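PDB 1VJX: putative ferritin-like diiron-carboxylate protein TM1526 from Thermotoga maritima, which is of unknown function but, as a ferritin-like protein of the rubrerythrin family, may bind metal and act as an oxidoreductase. Local coordinates for residues A[28-32]-A[87-91]; A[35-40]-A[94-100]; A[61-65]-A[134-138]; A[69-73]-A[125-131]; A[80-84]-A[117-121]. The contacts are given in a common frame with arbitrary orientation. Residues are numbered along the deposited sequence.

Interaction 1. Residues A[28-32]-A[87-91]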
# COMPACT_ATOMS: atom_id res chain seq x y z
N GLU A 28 0.55 3.88 -6.11
CA GLU A 28 1.44 3.05 -6.91
C GLU A 28 0.96 1.61 -6.91
O GLU A 28 1.05 0.95 -7.92
CB GLU A 28 2.91 3.18 -6.46
CG GLU A 28 3.52 4.52 -6.88
CD GLU A 28 3.63 4.65 -8.40
OE1 GLU A 28 4.25 3.74 -9.02
OE2 GLU A 28 3.09 5.64 -8.99
N GLY A 29 0.41 1.18 -5.78
CA GLY A 29 -0.18 -0.13 -5.65
C GLY A 29 -1.36 -0.35 -6.58
O GLY A 29 -1.50 -1.45 -7.17
N GLU A 30 -2.20 0.67 -6.70
CA GLU A 30 -3.32 0.66 -7.64
C GLU A 30 -2.80 0.38 -9.04
O GLU A 30 -3.34 -0.48 -9.75
CB GLU A 30 -4.11 1.99 -7.61
CG GLU A 30 -5.03 2.21 -8.82
CD GLU A 30 -5.86 3.50 -8.77
OE1 GLU A 30 -5.55 4.39 -7.98
OE2 GLU A 30 -6.84 3.63 -9.53
N ARG A 31 -1.79 1.14 -9.45
CA ARG A 31 -1.20 1.04 -10.77
C ARG A 31 -0.57 -0.31 -11.05
O ARG A 31 -0.73 -0.88 -12.11
CB ARG A 31 -0.12 2.09 -10.94
CG ARG A 31 -0.57 3.28 -11.69
CD ARG A 31 0.57 4.20 -12.06
NE ARG A 31 1.46 3.53 -13.02
CZ ARG A 31 2.75 3.22 -12.81
NH1 ARG A 31 3.38 3.54 -11.67
NH2 ARG A 31 3.44 2.58 -13.78
N PHE A 32 0.24 -0.75 -10.10
CA PHE A 32 0.85 -2.08 -10.12
C PHE A 32 -0.23 -3.14 -10.40
O PHE A 32 -0.18 -3.83 -11.43
CB PHE A 32 1.53 -2.31 -8.78
CG PHE A 32 2.33 -3.58 -8.69
CD1 PHE A 32 3.40 -3.82 -9.55
CD2 PHE A 32 2.07 -4.50 -7.69
CE1 PHE A 32 4.15 -4.99 -9.43
CE2 PHE A 32 2.81 -5.65 -7.56
CZ PHE A 32 3.86 -5.90 -8.43
N PHE A 87 7.75 2.66 -3.69
CA PHE A 87 7.34 1.59 -4.57
C PHE A 87 8.45 1.39 -5.61
O PHE A 87 9.02 2.37 -6.08
CB PHE A 87 6.02 1.92 -5.26
CG PHE A 87 5.14 0.72 -5.47
CD1 PHE A 87 5.25 -0.04 -6.62
CD2 PHE A 87 4.23 0.37 -4.53
CE1 PHE A 87 4.47 -1.11 -6.82
CE2 PHE A 87 3.43 -0.69 -4.72
CZ PHE A 87 3.56 -1.47 -5.86
N PRO A 88 8.81 0.13 -5.88
CA PRO A 88 9.80 -0.17 -6.89
C PRO A 88 9.42 0.31 -8.26
O PRO A 88 8.24 0.48 -8.60
CB PRO A 88 9.86 -1.71 -6.89
CG PRO A 88 9.26 -2.15 -5.68
CD PRO A 88 8.33 -1.08 -5.18
N ASP A 89 10.46 0.53 -9.04
CA ASP A 89 10.31 0.71 -10.47
C ASP A 89 10.04 -0.68 -11.05
O ASP A 89 10.82 -1.63 -10.86
CB ASP A 89 11.59 1.32 -11.07
CG ASP A 89 11.42 1.68 -12.53
OD1 ASP A 89 10.74 0.97 -13.27
OD2 ASP A 89 11.94 2.69 -13.02
N THR A 90 8.90 -0.78 -11.73
CA THR A 90 8.41 -2.02 -12.29
C THR A 90 8.24 -1.95 -13.81
O THR A 90 7.82 -2.93 -14.40
CB THR A 90 7.05 -2.34 -11.68
OG1 THR A 90 6.19 -1.20 -11.83
CG2 THR A 90 7.16 -2.58 -10.19
N SER A 91 8.60 -0.82 -14.42
CA SER A 91 8.27 -0.53 -15.82
C SER A 91 8.85 -1.54 -16.82
O SER A 91 8.25 -1.80 -17.86
CB SER A 91 8.69 0.91 -16.19
OG SER A 91 10.10 1.06 -16.22

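Interaction 2. Residues A[35-40]-A[94-100]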
# COMPACT_ATOMS: atom_id res chain seq x y z
N GLU A 35 -2.00 -2.79 -13.83
CA GLU A 35 -1.04 -3.22 -14.85
C GLU A 35 -0.76 -4.74 -14.80
O GLU A 35 -0.63 -5.37 -15.84
CB GLU A 35 0.29 -2.44 -14.73
CG GLU A 35 0.20 -0.99 -15.23
CD GLU A 35 1.42 -0.11 -14.90
OE1 GLU A 35 1.77 0.06 -13.70
OE2 GLU A 35 2.02 0.45 -15.83
N LEU A 36 -0.67 -5.32 -13.60
CA LEU A 36 -0.47 -6.77 -13.48
C LEU A 36 -1.62 -7.53 -14.11
O LEU A 36 -1.42 -8.63 -14.68
CB LEU A 36 -0.34 -7.21 -12.02
CG LEU A 36 0.95 -6.99 -11.24
CD1 LEU A 36 0.78 -7.66 -9.88
CD2 LEU A 36 2.17 -7.57 -11.94
N SER A 37 -2.83 -6.97 -14.01
CA SER A 37 -4.02 -7.63 -14.53
C SER A 37 -3.97 -7.80 -16.05
O SER A 37 -4.74 -8.55 -16.62
CB SER A 37 -5.27 -6.85 -14.12
OG SER A 37 -5.46 -5.73 -14.95
N GLU A 38 -3.07 -7.08 -16.70
CA GLU A 38 -2.89 -7.23 -18.14
C GLU A 38 -2.08 -8.45 -18.47
O GLU A 38 -2.00 -8.79 -19.61
CB GLU A 38 -2.14 -6.02 -18.71
CG GLU A 38 -2.95 -4.74 -18.86
CD GLU A 38 -2.07 -3.48 -18.87
OE1 GLU A 38 -0.82 -3.57 -18.66
OE2 GLU A 38 -2.64 -2.38 -19.05
N HIS A 39 -1.45 -9.09 -17.48
CA HIS A 39 -0.57 -10.22 -17.70
C HIS A 39 -1.25 -11.58 -17.45
O HIS A 39 -0.67 -12.62 -17.73
CB HIS A 39 0.68 -10.09 -16.81
CG HIS A 39 1.56 -8.93 -17.18
ND1 HIS A 39 2.64 -9.04 -18.04
CD2 HIS A 39 1.48 -7.62 -16.85
CE1 HIS A 39 3.19 -7.85 -18.20
NE2 HIS A 39 2.50 -6.97 -17.49
N PHE A 40 -2.49 -11.51 -16.93
CA PHE A 40 -3.20 -12.65 -16.33
C PHE A 40 -4.67 -12.67 -16.70
O PHE A 40 -5.16 -11.76 -17.35
CB PHE A 40 -3.00 -12.67 -14.82
CG PHE A 40 -1.59 -12.86 -14.45
CD1 PHE A 40 -0.99 -14.11 -14.64
CD2 PHE A 40 -0.81 -11.79 -14.02
CE1 PHE A 40 0.36 -14.29 -14.36
CE2 PHE A 40 0.54 -11.95 -13.72
CZ PHE A 40 1.12 -13.21 -13.88
N LEU A 94 7.11 -5.22 -16.25
CA LEU A 94 5.74 -5.09 -16.76
C LEU A 94 5.68 -4.90 -18.27
O LEU A 94 4.60 -4.92 -18.85
CB LEU A 94 5.00 -3.94 -16.08
CG LEU A 94 4.74 -4.05 -14.57
CD1 LEU A 94 3.91 -2.88 -14.14
CD2 LEU A 94 4.04 -5.32 -14.16
N ARG A 95 6.83 -4.71 -18.91
CA ARG A 95 6.92 -4.66 -20.36
C ARG A 95 6.90 -6.10 -20.94
O ARG A 95 6.52 -6.31 -22.09
CB ARG A 95 8.22 -3.94 -20.75
CG ARG A 95 8.06 -2.84 -21.76
CD ARG A 95 9.25 -1.88 -21.81
NE ARG A 95 9.14 -0.84 -20.79
CZ ARG A 95 9.20 0.49 -21.03
NH1 ARG A 95 9.41 0.98 -22.26
NH2 ARG A 95 9.05 1.33 -19.99
N ARG A 96 7.34 -7.07 -20.13
CA ARG A 96 7.51 -8.46 -20.56
C ARG A 96 6.19 -9.12 -20.87
O ARG A 96 5.17 -8.74 -20.33
CB ARG A 96 8.30 -9.27 -19.53
CG ARG A 96 9.81 -9.09 -19.66
CD ARG A 96 10.63 -9.35 -18.39
NE ARG A 96 10.16 -10.49 -17.59
CZ ARG A 96 10.50 -11.76 -17.77
NH1 ARG A 96 11.32 -12.13 -18.76
NH2 ARG A 96 10.00 -12.69 -16.96
N LYS A 97 6.21 -10.09 -21.78
CA LYS A 97 4.99 -10.73 -22.26
C LYS A 97 4.85 -12.16 -21.74
O LYS A 97 3.88 -12.84 -22.09
CB LYS A 97 4.98 -10.68 -23.80
CG LYS A 97 4.84 -9.28 -24.40
CD LYS A 97 4.97 -9.35 -25.91
CE LYS A 97 4.96 -7.97 -26.57
NZ LYS A 97 5.53 -8.00 -27.96
N ASP A 98 5.81 -12.60 -20.92
CA ASP A 98 5.87 -13.98 -20.40
C ASP A 98 6.03 -14.06 -18.90
O ASP A 98 6.70 -14.96 -18.39
CB ASP A 98 7.05 -14.72 -21.03
CG ASP A 98 8.37 -14.04 -20.76
OD1 ASP A 98 8.37 -12.99 -20.10
OD2 ASP A 98 9.46 -14.46 -21.20
N LEU A 99 5.43 -13.12 -18.17
CA LEU A 99 5.59 -13.08 -16.74
C LEU A 99 4.87 -14.27 -16.09
O LEU A 99 3.76 -14.62 -16.48
CB LEU A 99 5.05 -11.77 -16.17
CG LEU A 99 5.77 -10.47 -16.57
CD1 LEU A 99 5.11 -9.30 -15.85
CD2 LEU A 99 7.25 -10.48 -16.24
N THR A 100 5.53 -14.88 -15.09
CA THR A 100 4.92 -15.91 -14.27
C THR A 100 4.20 -15.26 -13.08
O THR A 100 4.57 -14.19 -12.62
CB THR A 100 5.97 -16.92 -13.75
OG1 THR A 100 6.88 -16.29 -12.84
CG2 THR A 100 6.87 -17.44 -14.87

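Interaction 3. Residues A[61-65]-A[134-138]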
# COMPACT_ATOMS: atom_id res chain seq x y z
N ILE A 61 -8.60 8.17 0.73
CA ILE A 61 -8.87 8.38 2.16
C ILE A 61 -7.68 9.09 2.78
O ILE A 61 -7.86 10.06 3.53
CB ILE A 61 -9.19 7.04 2.86
CG1 ILE A 61 -10.61 6.63 2.51
CG2 ILE A 61 -8.98 7.13 4.39
CD1 ILE A 61 -10.89 5.20 2.78
N PHE A 62 -6.49 8.58 2.47
CA PHE A 62 -5.24 9.22 2.87
C PHE A 62 -5.08 10.67 2.32
O PHE A 62 -4.50 11.51 2.99
CB PHE A 62 -4.03 8.38 2.43
CG PHE A 62 -3.79 7.17 3.25
CD1 PHE A 62 -4.08 7.14 4.61
CD2 PHE A 62 -3.21 6.04 2.65
CE1 PHE A 62 -3.84 5.97 5.35
CE2 PHE A 62 -2.95 4.90 3.37
CZ PHE A 62 -3.27 4.84 4.73
N ARG A 63 -5.54 10.95 1.11
CA ARG A 63 -5.44 12.34 0.57
C ARG A 63 -6.36 13.26 1.39
O ARG A 63 -5.97 14.32 1.82
CB ARG A 63 -5.84 12.45 -0.90
CG ARG A 63 -4.88 11.82 -1.89
CD ARG A 63 -5.03 12.38 -3.35
NE ARG A 63 -6.17 11.77 -4.02
CZ ARG A 63 -6.13 10.60 -4.67
NH1 ARG A 63 -5.00 9.94 -4.81
NH2 ARG A 63 -7.24 10.11 -5.23
N LYS A 64 -7.60 12.83 1.61
CA LYS A 64 -8.54 13.63 2.38
C LYS A 64 -7.95 13.90 3.77
O LYS A 64 -8.12 14.96 4.33
CB LYS A 64 -9.86 12.86 2.50
CG LYS A 64 -11.05 13.69 2.84
CD LYS A 64 -12.22 12.79 3.36
CE LYS A 64 -13.44 13.62 3.76
NZ LYS A 64 -14.68 13.05 3.15
N MSE A 65 -7.25 12.92 4.29
CA MSE A 65 -6.75 12.95 5.67
C MSE A 65 -5.63 13.98 5.79
O MSE A 65 -5.64 14.82 6.71
CB MSE A 65 -6.24 11.59 6.09
CG MSE A 65 -5.78 11.55 7.49
SE MSE A 65 -5.41 9.70 8.19
CE MSE A 65 -7.27 8.77 8.15
N THR A 134 -9.59 5.13 11.26
CA THR A 134 -9.69 5.12 9.80
C THR A 134 -8.51 4.36 9.19
O THR A 134 -8.66 3.57 8.26
CB THR A 134 -9.77 6.57 9.23
OG1 THR A 134 -11.00 7.24 9.62
CG2 THR A 134 -9.85 6.54 7.73
N VAL A 135 -7.34 4.58 9.76
CA VAL A 135 -6.13 3.93 9.30
C VAL A 135 -6.05 2.47 9.70
O VAL A 135 -5.50 1.68 8.95
CB VAL A 135 -4.83 4.71 9.77
CG1 VAL A 135 -3.58 4.03 9.29
CG2 VAL A 135 -4.87 6.21 9.30
N LYS A 136 -6.56 2.10 10.87
CA LYS A 136 -6.67 0.68 11.25
C LYS A 136 -7.56 -0.14 10.28
O LYS A 136 -7.25 -1.29 10.00
CB LYS A 136 -7.22 0.53 12.67
CG LYS A 136 -7.32 -0.94 13.08
CD LYS A 136 -7.20 -1.20 14.56
CE LYS A 136 -6.83 -2.70 14.86
NZ LYS A 136 -8.03 -3.56 14.97
N LYS A 137 -8.67 0.44 9.84
CA LYS A 137 -9.50 -0.15 8.80
C LYS A 137 -8.70 -0.47 7.53
O LYS A 137 -8.79 -1.59 7.00
CB LYS A 137 -10.68 0.79 8.48
CG LYS A 137 -11.87 0.11 7.79
CD LYS A 137 -13.01 1.11 7.53
CE LYS A 137 -13.86 0.74 6.28
NZ LYS A 137 -14.61 -0.58 6.42
N ILE A 138 -7.90 0.50 7.08
CA ILE A 138 -7.03 0.35 5.91
C ILE A 138 -5.98 -0.74 6.10
O ILE A 138 -5.74 -1.53 5.20
CB ILE A 138 -6.35 1.71 5.55
CG1 ILE A 138 -7.39 2.73 5.02
CG2 ILE A 138 -5.23 1.55 4.48
CD1 ILE A 138 -6.84 4.13 4.87

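Interaction 4. Residues A[69-73]-A[125-131]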
# COMPACT_ATOMS: atom_id res chain seq x y z
N GLU A 69 -6.68 16.66 8.50
CA GLU A 69 -6.11 16.51 9.85
C GLU A 69 -5.54 17.83 10.41
O GLU A 69 -4.98 18.64 9.66
CB GLU A 69 -5.07 15.40 9.90
CG GLU A 69 -5.64 13.98 9.99
CD GLU A 69 -6.79 13.84 10.97
OE1 GLU A 69 -6.54 13.76 12.17
OE2 GLU A 69 -7.95 13.78 10.54
N ASN A 70 -5.66 18.06 11.70
CA ASN A 70 -5.21 19.36 12.26
C ASN A 70 -3.66 19.56 12.09
O ASN A 70 -2.87 18.62 12.21
CB ASN A 70 -5.77 19.53 13.70
CG ASN A 70 -4.72 20.00 14.71
OD1 ASN A 70 -3.92 19.18 15.18
ND2 ASN A 70 -4.74 21.29 15.07
N TRP A 71 -3.26 20.77 11.74
CA TRP A 71 -1.86 21.09 11.41
C TRP A 71 -0.86 20.67 12.48
O TRP A 71 0.21 20.14 12.21
CB TRP A 71 -1.78 22.60 11.12
CG TRP A 71 -0.41 23.12 11.01
CD1 TRP A 71 0.19 24.04 11.82
CD2 TRP A 71 0.56 22.76 10.02
NE1 TRP A 71 1.47 24.29 11.37
CE2 TRP A 71 1.73 23.50 10.28
CE3 TRP A 71 0.55 21.90 8.92
CZ2 TRP A 71 2.86 23.40 9.50
CZ3 TRP A 71 1.68 21.79 8.16
CH2 TRP A 71 2.82 22.54 8.44
N ASP A 72 -1.24 20.86 13.73
CA ASP A 72 -0.43 20.45 14.85
C ASP A 72 -0.19 18.97 14.98
O ASP A 72 0.89 18.55 15.40
CB ASP A 72 -1.08 20.94 16.12
CG ASP A 72 -0.99 22.43 16.27
OD1 ASP A 72 -0.11 23.10 15.64
OD2 ASP A 72 -1.78 23.00 17.01
N GLU A 73 -1.19 18.16 14.63
CA GLU A 73 -0.99 16.74 14.54
C GLU A 73 -0.03 16.39 13.40
O GLU A 73 1.02 15.78 13.58
CB GLU A 73 -2.34 16.01 14.31
CG GLU A 73 -2.16 14.50 14.20
CD GLU A 73 -3.43 13.73 13.91
OE1 GLU A 73 -4.13 14.06 12.92
OE2 GLU A 73 -3.71 12.79 14.66
N GLY A 125 1.43 7.60 14.85
CA GLY A 125 1.77 9.04 14.87
C GLY A 125 0.56 9.95 14.91
O GLY A 125 0.68 11.17 15.19
N LEU A 126 -0.58 9.37 14.56
CA LEU A 126 -1.84 10.06 14.65
C LEU A 126 -2.26 10.08 16.11
O LEU A 126 -2.00 9.13 16.87
CB LEU A 126 -2.88 9.42 13.75
CG LEU A 126 -2.60 9.51 12.24
CD1 LEU A 126 -3.46 8.44 11.47
CD2 LEU A 126 -2.89 10.86 11.73
N VAL A 127 -2.87 11.20 16.49
CA VAL A 127 -3.27 11.51 17.85
C VAL A 127 -4.80 11.54 17.92
O VAL A 127 -5.39 11.19 18.94
CB VAL A 127 -2.67 12.90 18.27
CG1 VAL A 127 -3.66 13.73 19.12
CG2 VAL A 127 -1.34 12.71 18.99
N ASN A 128 -5.43 11.97 16.84
CA ASN A 128 -6.87 11.98 16.72
C ASN A 128 -7.34 10.51 16.59
O ASN A 128 -6.81 9.75 15.77
CB ASN A 128 -7.28 12.85 15.53
CG ASN A 128 -8.67 12.54 15.05
OD1 ASN A 128 -9.32 11.65 15.62
ND2 ASN A 128 -9.15 13.25 14.01
N SER A 129 -8.29 10.11 17.43
CA SER A 129 -8.72 8.71 17.54
C SER A 129 -9.59 8.24 16.37
O SER A 129 -9.68 7.03 16.11
CB SER A 129 -9.46 8.48 18.88
OG SER A 129 -10.89 8.61 18.78
N ASP A 130 -10.25 9.19 15.68
CA ASP A 130 -10.97 8.91 14.42
C ASP A 130 -10.02 8.59 13.26
O ASP A 130 -10.25 7.60 12.52
CB ASP A 130 -11.85 10.11 14.02
CG ASP A 130 -13.29 10.01 14.50
OD1 ASP A 130 -13.72 9.04 15.25
OD2 ASP A 130 -14.08 10.93 14.16
N ALA A 131 -9.01 9.45 13.08
CA ALA A 131 -7.92 9.20 12.15
C ALA A 131 -7.30 7.82 12.40
O ALA A 131 -7.17 7.04 11.47
CB ALA A 131 -6.83 10.27 12.24
O HOH W 1 0.94 13.71 16.04

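Interaction 5. Residues A[80-84]-A[117-121]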
# COMPACT_ATOMS: atom_id res chain seq x y z
N GLY A 80 12.12 8.30 16.63
CA GLY A 80 12.90 7.23 16.03
C GLY A 80 13.00 7.17 14.51
O GLY A 80 12.93 8.18 13.79
N TYR A 81 13.19 5.95 14.06
CA TYR A 81 13.44 5.60 12.69
C TYR A 81 12.13 5.11 12.13
O TYR A 81 11.59 4.11 12.60
CB TYR A 81 14.48 4.49 12.62
CG TYR A 81 14.67 3.91 11.26
CD1 TYR A 81 15.49 4.55 10.32
CD2 TYR A 81 14.10 2.71 10.90
CE1 TYR A 81 15.71 4.02 9.08
CE2 TYR A 81 14.30 2.19 9.65
CZ TYR A 81 15.10 2.85 8.73
OH TYR A 81 15.28 2.36 7.44
N ALA A 82 11.60 5.88 11.17
CA ALA A 82 10.46 5.51 10.38
C ALA A 82 10.93 4.77 9.11
O ALA A 82 11.52 5.34 8.25
CB ALA A 82 9.69 6.74 10.02
N PHE A 83 10.69 3.47 9.05
CA PHE A 83 11.00 2.65 7.89
C PHE A 83 10.03 2.93 6.77
O PHE A 83 8.81 3.05 6.99
CB PHE A 83 10.91 1.14 8.25
CG PHE A 83 10.86 0.24 7.06
CD1 PHE A 83 12.02 -0.17 6.43
CD2 PHE A 83 9.64 -0.16 6.52
CE1 PHE A 83 11.98 -0.97 5.29
CE2 PHE A 83 9.60 -0.95 5.41
CZ PHE A 83 10.79 -1.36 4.78
N TYR A 84 10.53 2.99 5.56
CA TYR A 84 9.66 2.92 4.40
C TYR A 84 10.55 2.59 3.22
O TYR A 84 11.74 2.89 3.25
CB TYR A 84 8.87 4.23 4.19
CG TYR A 84 9.71 5.45 3.83
CD1 TYR A 84 9.98 5.79 2.50
CD2 TYR A 84 10.20 6.28 4.82
CE1 TYR A 84 10.76 6.90 2.20
CE2 TYR A 84 10.95 7.37 4.54
CZ TYR A 84 11.23 7.69 3.24
OH TYR A 84 12.01 8.85 3.02
N ILE A 117 4.08 -2.01 7.24
CA ILE A 117 4.90 -1.46 8.31
C ILE A 117 4.69 0.03 8.34
O ILE A 117 4.49 0.63 9.41
CB ILE A 117 6.40 -1.78 8.11
CG1 ILE A 117 6.63 -3.27 8.20
CG2 ILE A 117 7.26 -1.05 9.16
CD1 ILE A 117 8.06 -3.70 8.33
N LEU A 118 4.70 0.64 7.16
CA LEU A 118 4.57 2.10 7.09
C LEU A 118 3.20 2.59 7.56
O LEU A 118 3.07 3.64 8.21
CB LEU A 118 4.85 2.63 5.70
CG LEU A 118 4.48 4.15 5.70
CD1 LEU A 118 5.68 5.04 5.97
CD2 LEU A 118 3.77 4.51 4.48
N TYR A 119 2.14 1.91 7.17
CA TYR A 119 0.84 2.35 7.66
C TYR A 119 0.72 2.15 9.17
O TYR A 119 0.01 2.92 9.79
CB TYR A 119 -0.33 1.63 6.97
CG TYR A 119 -0.27 1.61 5.46
CD1 TYR A 119 0.06 2.75 4.74
CD2 TYR A 119 -0.52 0.42 4.75
CE1 TYR A 119 0.14 2.74 3.36
CE2 TYR A 119 -0.42 0.39 3.37
CZ TYR A 119 -0.11 1.57 2.68
OH TYR A 119 -0.02 1.53 1.32
N TYR A 120 1.34 1.11 9.76
CA TYR A 120 1.39 0.99 11.20
C TYR A 120 2.11 2.22 11.81
O TYR A 120 1.66 2.80 12.78
CB TYR A 120 2.03 -0.33 11.65
CG TYR A 120 1.06 -1.52 11.75
CD1 TYR A 120 -0.04 -1.49 12.61
CD2 TYR A 120 1.26 -2.70 11.01
CE1 TYR A 120 -0.94 -2.58 12.72
CE2 TYR A 120 0.34 -3.83 11.13
CZ TYR A 120 -0.75 -3.75 11.97
OH TYR A 120 -1.65 -4.80 12.11
N GLU A 121 3.21 2.64 11.19
CA GLU A 121 4.01 3.75 11.69
C GLU A 121 3.17 4.99 11.77
O GLU A 121 3.18 5.65 12.80
CB GLU A 121 5.27 3.96 10.85
CG GLU A 121 6.31 2.87 11.17
CD GLU A 121 7.50 2.81 10.22
OE1 GLU A 121 7.37 3.23 9.05
OE2 GLU A 121 8.58 2.34 10.64

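Interaction 1. Residues A[28-32]-A[87-91]
Phe87 lays its ring on the helical segment 28-32. Its chi1 of -145° lies between the m and t wells and swings the ring across the helix surface: Glu28 CB sits over one face, 3.5 Å from Phe87 CG, and the backbone Gly29 N approaches Phe87 CE2 to 3.7 Å at a place where no side chain intervenes. Phe32, in the t rotamer, receives the edge of Phe87 on its face in an offset T-shaped pair, centroids 5.4 Å apart and planes at 65°. The same Phe32 ring also meets a methyl: Thr90 CG2 lies 3.9 Å from Phe32 CE1. Glu28, with chi1 and chi2 both m, curls its carboxylate toward Arg31, and Arg31 NH1 lies 2.8 Å from Glu28 OE1 in a salt bridge. Beyond the pair, Phe32 reaches Ile107 and Ala108, and Phe87 reaches Val111, all on helix 101-125. Through Phe87 the loop packs on helices 15-36 and 101-125, as part of the long connection between helices 43-68 and 101-125 of a ferritin-like four-helix bundle.

Interaction 2. Residues A[35-40]-A[94-100]
The imidazole of His39 is overlapped by Leu99, whose CD1 stands over one ring face, 3.5 Å from the centroid and 24° off the normal: a CH-pi contact. The arrangement belongs to one end of a ferritin-like four-helix bundle, where the C-terminal end of helix 15-36 and the turn after it meet the last part of the long crossover connection before helix 101-125. A type I turn from Leu36 to His39, with His39 N bonded to Leu36 O at 2.8 Å, presents the imidazole to the loop. Backbone carbonyls lie near the ring plane. His39 NE2 donates a weak, bent hydrogen bond to Leu94 O at 3.2 Å, and His39 CE1 comes to 3.0 Å from Arg96 O. Segment 94-100 therefore wraps round the histidine, meeting it both at the edge and over a face. Leu94 also turns its side chain to the helix: its CD2 is 3.7 Å from Leu36 CD2, and Leu94 CD1 lies 3.7 Å from Glu35 OE1, a carboxylate oxygen whose charge is paired with Arg31. Leu36, Phe40 and Leu99 all touch Val104, so the loop and the end of helix 15-36 share a small apolar patch with helix 101-125. Beside it, Phe40 reaches the start of that helix edge-on, with Phe40 CZ 3.8 Å from Thr100 C.

Interaction 3. Residues A[61-65]-A[134-138]
Segments 61-65 and 134-138 are both helical and run nearly antiparallel, their N-to-C directions 160° apart, with a signed crossing angle of -160°. The short axes approach no closer than 11.6 Å, and the nearest CA pair, Ile61 and Thr134, is 8.3 Å apart. The gap between the backbones is filled by side chains, with no hydrogen bond across it. Ile138 packs against both Ile61 and Phe62: its CD1 lies over the face of Phe62, 3.9 Å from the ring centroid and 27° off the normal, and is also 3.7 Å from Ile61 CG2. The edge of the same ring faces Val135, with Phe62 CE1 4.1 Å from Val135 CG2. One turn further along helix 43-68, Met65, present as selenomethionine, extends with chi1 and chi2 both t, so that its methyl reaches across: Met65 CE is 3.4 Å from Thr134 CG2 and 3.7 Å from Val135 CG2. Thr134 joins this apolar layer through its methyl, which also lies 3.5 Å from Ile61 CG2, while its hydroxyl is bonded to Asp130 O within its own helix. The contact is an antiparallel pairing in the four-helix bundle of the ferritin-like fold. Phe62 completes it inward, touching Ala22, Ile23 and Glu26 of helix 15-36 and meeting Tyr119 and Leu122 of helix 101-125.

Interaction 4. Residues A[69-73]-A[125-131]
The carboxylate of Glu73 reaches across to two successive backbone amides: Val127 N donates to Glu73 OE2 at 2.6 Å and Asn128 N to the same Glu73 OE2 at 2.9 Å, both nearly straight. Glu73, fully extended with chi1 and chi2 both t, thereby satisfies amides in the turn between two helices. Next to it, Asn128 ND2 gives a weak bond to Glu69 OE1 at 3.2 Å. The other end of that amide works on its own helix: Asn128 OD1 accepts from Asp130 N at 2.6 Å and, weakly, from Ala131 N at 3.4 Å. Across the gap, Asn70 OD1 likewise accepts from Glu73 N at 3.0 Å. A water bridges the two main chains, donating to Glu73 O at 3.2 Å and to Gly125 O at 2.7 Å. Asn70 and Asn128 are thus the N-caps of helices 71-74 and 129-156, and Glu73 joins the turn before the last helix to helix 71-74, at one end of the ferritin-like four-helix bundle.

Interaction 5. Residues A[80-84]-A[117-121]
This is a loop-against-helix contact, polar at its centre and apolar beside it, in which segment 80-84 of the long connection after helix 71-74 lies along helix 101-125. The polar part is supplied by Glu121, directed at the loop: Phe83 N donates to Glu121 OE2 at 2.9 Å, so a helix carboxylate holds a main-chain amide of a segment that has no regular structure of its own. Glu121 OE2 also lies 3.7 Å from Ala82 CA. Such a long segment running outside the bundle, joining the second and third main helices, is the crossover connection of the ferritin-like four-helix fold. One turn before Glu121, the apolar part begins. Phe83 brings its CD2 to 3.7 Å from Ile117 CG2, and Leu118 CD1 lies 3.7 Å from Tyr84 CB and 3.8 Å from Phe83 O. Leu118 also packs on Val21 and Leu25 of helix 15-36, so this residue meets both the loop and the neighbouring helix. The loop also contacts His10, from the purification tag, which hydrogen-bonds Ala82 O through its ND1 and whose ring meets those of Tyr81 and Tyr84.

Along the chain, the first segments of interactions 1 to 5 come in numerical order. Interactions 5, 1 and 2 follow one another along the crossover connection, fastening it to helix 101-125 and then twice to helix 15-36; the centres of 1 and 2 lie 13 Å apart. Interactions 3 and 4, whose centres are about 11 Å apart, share helix 129-156 and touch through Val135 and Leu126. Interaction 3 also meets interaction 5 through Phe62 and Tyr119. Interactions 2 and 4, about 40 Å apart between centres, lie toward opposite ends of the bundle. The connection is thus held at three places, while 3 joins helices 43-68 and 129-156 and 4 the turns at the end away from 2.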